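Local structure of oxidoreductase, 2OG-Fe(II) oxygenase family (Burkholderia pseudomallei, 6N1F) at residues I93-A98 and Q103-P108. The protein binds an iron ion and is probably an oxidoreductase of the 2-oxoglutarate- and iron-dependent oxygenase family. Residues are numbered along the deposited sequence; the frame is centred on the assembly and turned at random.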
loop_
_atom_site.group_PDB
_atom_site.type_symbol
_atom_site.label_atom_id
_atom_site.label_comp_id
_atom_site.label_asym_id
_atom_site.label_seq_id
_atom_site.Cartn_x
_atom_site.Cartn_y
_atom_site.Cartn_z
ATOM N N ILE A 93 -0.722 -8.821 8.913
ATOM C CA ILE A 93 -1.064 -8.017 10.073
ATOM C C ILE A 93 -2.570 -8.001 10.295
ATOM O O ILE A 93 -3.054 -8.231 11.405
ATOM C CB ILE A 93 -0.508 -6.585 9.913
ATOM C CG1 ILE A 93 1.013 -6.586 10.132
ATOM C CG2 ILE A 93 -1.200 -5.626 10.872
ATOM C CD1 ILE A 93 1.817 -5.679 9.166
HETATM N N MSE A 94 -3.325 -7.761 9.234
HETATM C CA MSE A 94 -4.772 -7.821 9.268
HETATM C C MSE A 94 -5.336 -8.528 8.037
HETATM O O MSE A 94 -4.915 -8.226 6.917
HETATM C CB MSE A 94 -5.321 -6.419 9.359
HETATM C CG MSE A 94 -6.788 -6.324 9.195
HETATM SE SE MSE A 94 -7.325 -4.744 10.161
HETATM C CE MSE A 94 -7.335 -5.466 11.960
ATOM N N VAL A 95 -6.285 -9.451 8.237
ATOM C CA VAL A 95 -6.891 -10.210 7.149
ATOM C C VAL A 95 -8.332 -9.747 6.957
ATOM O O VAL A 95 -8.973 -9.225 7.871
ATOM C CB VAL A 95 -6.840 -11.734 7.400
ATOM C CG1 VAL A 95 -5.415 -12.203 7.627
ATOM C CG2 VAL A 95 -7.720 -12.110 8.572
ATOM N N ASP A 96 -8.857 -9.975 5.743
ATOM C CA ASP A 96 -10.172 -9.469 5.337
ATOM C C ASP A 96 -10.833 -10.457 4.364
ATOM O O ASP A 96 -11.040 -10.173 3.184
ATOM C CB ASP A 96 -10.046 -8.077 4.714
ATOM C CG ASP A 96 -11.390 -7.427 4.460
ATOM O OD1 ASP A 96 -12.387 -7.893 5.045
ATOM O OD2 ASP A 96 -11.450 -6.460 3.673
ATOM N N ARG A 97 -11.211 -11.629 4.875
ATOM C CA ARG A 97 -11.687 -12.719 4.027
ATOM C C ARG A 97 -13.093 -12.469 3.486
ATOM O O ARG A 97 -13.921 -11.802 4.116
ATOM C CB ARG A 97 -11.682 -14.038 4.795
ATOM C CG ARG A 97 -10.313 -14.461 5.250
ATOM C CD ARG A 97 -10.346 -15.843 5.843
ATOM N NE ARG A 97 -9.223 -16.026 6.752
ATOM C CZ ARG A 97 -9.275 -15.779 8.055
ATOM N NH1 ARG A 97 -10.401 -15.344 8.607
ATOM N NH2 ARG A 97 -8.202 -15.969 8.810
ATOM N N ALA A 98 -13.360 -13.054 2.312
ATOM C CA ALA A 98 -14.647 -12.893 1.643
ATOM C C ALA A 98 -15.787 -13.299 2.563
ATOM O O ALA A 98 -15.774 -14.385 3.151
ATOM C CB ALA A 98 -14.687 -13.725 0.359
ATOM N N GLN A 103 -10.085 -8.749 10.530
ATOM C CA GLN A 103 -9.618 -9.410 11.744
ATOM C C GLN A 103 -8.142 -9.132 11.963
ATOM O O GLN A 103 -7.335 -9.308 11.044
ATOM C CB GLN A 103 -9.831 -10.922 11.657
ATOM C CG GLN A 103 -11.284 -11.343 11.585
ATOM C CD GLN A 103 -11.439 -12.800 11.263
ATOM O OE1 GLN A 103 -10.559 -13.417 10.645
ATOM N NE2 GLN A 103 -12.560 -13.368 11.668
ATOM N N LEU A 104 -7.791 -8.718 13.177
ATOM C CA LEU A 104 -6.390 -8.666 13.583
ATOM C C LEU A 104 -5.836 -10.080 13.694
ATOM O O LEU A 104 -6.516 -10.992 14.175
ATOM C CB LEU A 104 -6.247 -7.960 14.934
ATOM C CG LEU A 104 -5.794 -6.506 15.019
ATOM C CD1 LEU A 104 -5.745 -6.066 16.472
ATOM C CD2 LEU A 104 -4.432 -6.350 14.371
ATOM N N VAL A 105 -4.590 -10.263 13.247
ATOM C CA VAL A 105 -3.915 -11.553 13.308
ATOM C C VAL A 105 -2.460 -11.320 13.678
ATOM O O VAL A 105 -1.934 -10.216 13.543
ATOM C CB VAL A 105 -3.991 -12.347 11.980
ATOM C CG1 VAL A 105 -5.431 -12.607 11.577
ATOM C CG2 VAL A 105 -3.243 -11.613 10.871
ATOM N N ASN A 106 -1.811 -12.388 14.146
ATOM C CA ASN A 106 -0.396 -12.363 14.530
ATOM C C ASN A 106 -0.120 -11.374 15.661
ATOM O O ASN A 106 0.900 -10.686 15.666
ATOM C CB ASN A 106 0.497 -12.067 13.332
ATOM C CG ASN A 106 0.501 -13.198 12.348
ATOM O OD1 ASN A 106 0.229 -14.335 12.721
ATOM N ND2 ASN A 106 0.795 -12.906 11.086
ATOM N N LEU A 107 -1.028 -11.312 16.634
ATOM C CA LEU A 107 -0.812 -10.492 17.818
ATOM C C LEU A 107 0.445 -10.948 18.563
ATOM O O LEU A 107 0.866 -12.101 18.440
ATOM C CB LEU A 107 -2.035 -10.573 18.732
ATOM C CG LEU A 107 -3.302 -9.925 18.170
ATOM C CD1 LEU A 107 -4.541 -10.377 18.923
ATOM C CD2 LEU A 107 -3.167 -8.421 18.218
ATOM N N PRO A 108 1.069 -10.057 19.361
ATOM C CA PRO A 108 0.703 -8.672 19.672
ATOM C C PRO A 108 1.354 -7.621 18.768
ATOM O O PRO A 108 0.887 -6.485 18.727
ATOM C CB PRO A 108 1.208 -8.512 21.105
ATOM C CG PRO A 108 2.485 -9.297 21.094
ATOM C CD PRO A 108 2.248 -10.475 20.141
#
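Val95 and Gln103 exchange both backbone hydrogen bonds, Val95 N to Gln103 O at 3.0 Å and Gln103 N to Val95 O at 2.9 Å, which identifies a hydrogen-bonded antiparallel pair in a short beta hairpin. Val105 N adds a third backbone bond to Ile93 O. The hairpin lies at the surface, away from the iron site; Ile93 and Met94 both face Cys141 of strand 137-147, a classic beta bulge. Selenomethionine Met94 can be traced outward: CB and CG pass alongside Gln103 O, CG at 3.6 Å, then a turn about the CG-SE bond (chi3 -80°) carries CE over Leu104 N and against Leu104 CG, 3.6 Å from CE. Helix 109-117 flanks this face, Leu114 touching both Met94 and Leu104. On the other face, Val95 CG2 meets Val105 CG1 at 3.8 Å, the two side chains crossing at about a right angle. Val95 CG2 also lies over the rim of one face of the Arg97 guanidinium. Arg97 NH1 reaches Gln103 OE1 at 2.8 Å, with an N-H...O angle of only 132° and the guanidinium and amide planes 76° apart. Three backbone bonds therefore set the strand pairing, while solvent-exposed Arg97 shares NH1 between Gln103 OE1 and a salt bridge to Glu100 OE1, probably a secondary tie.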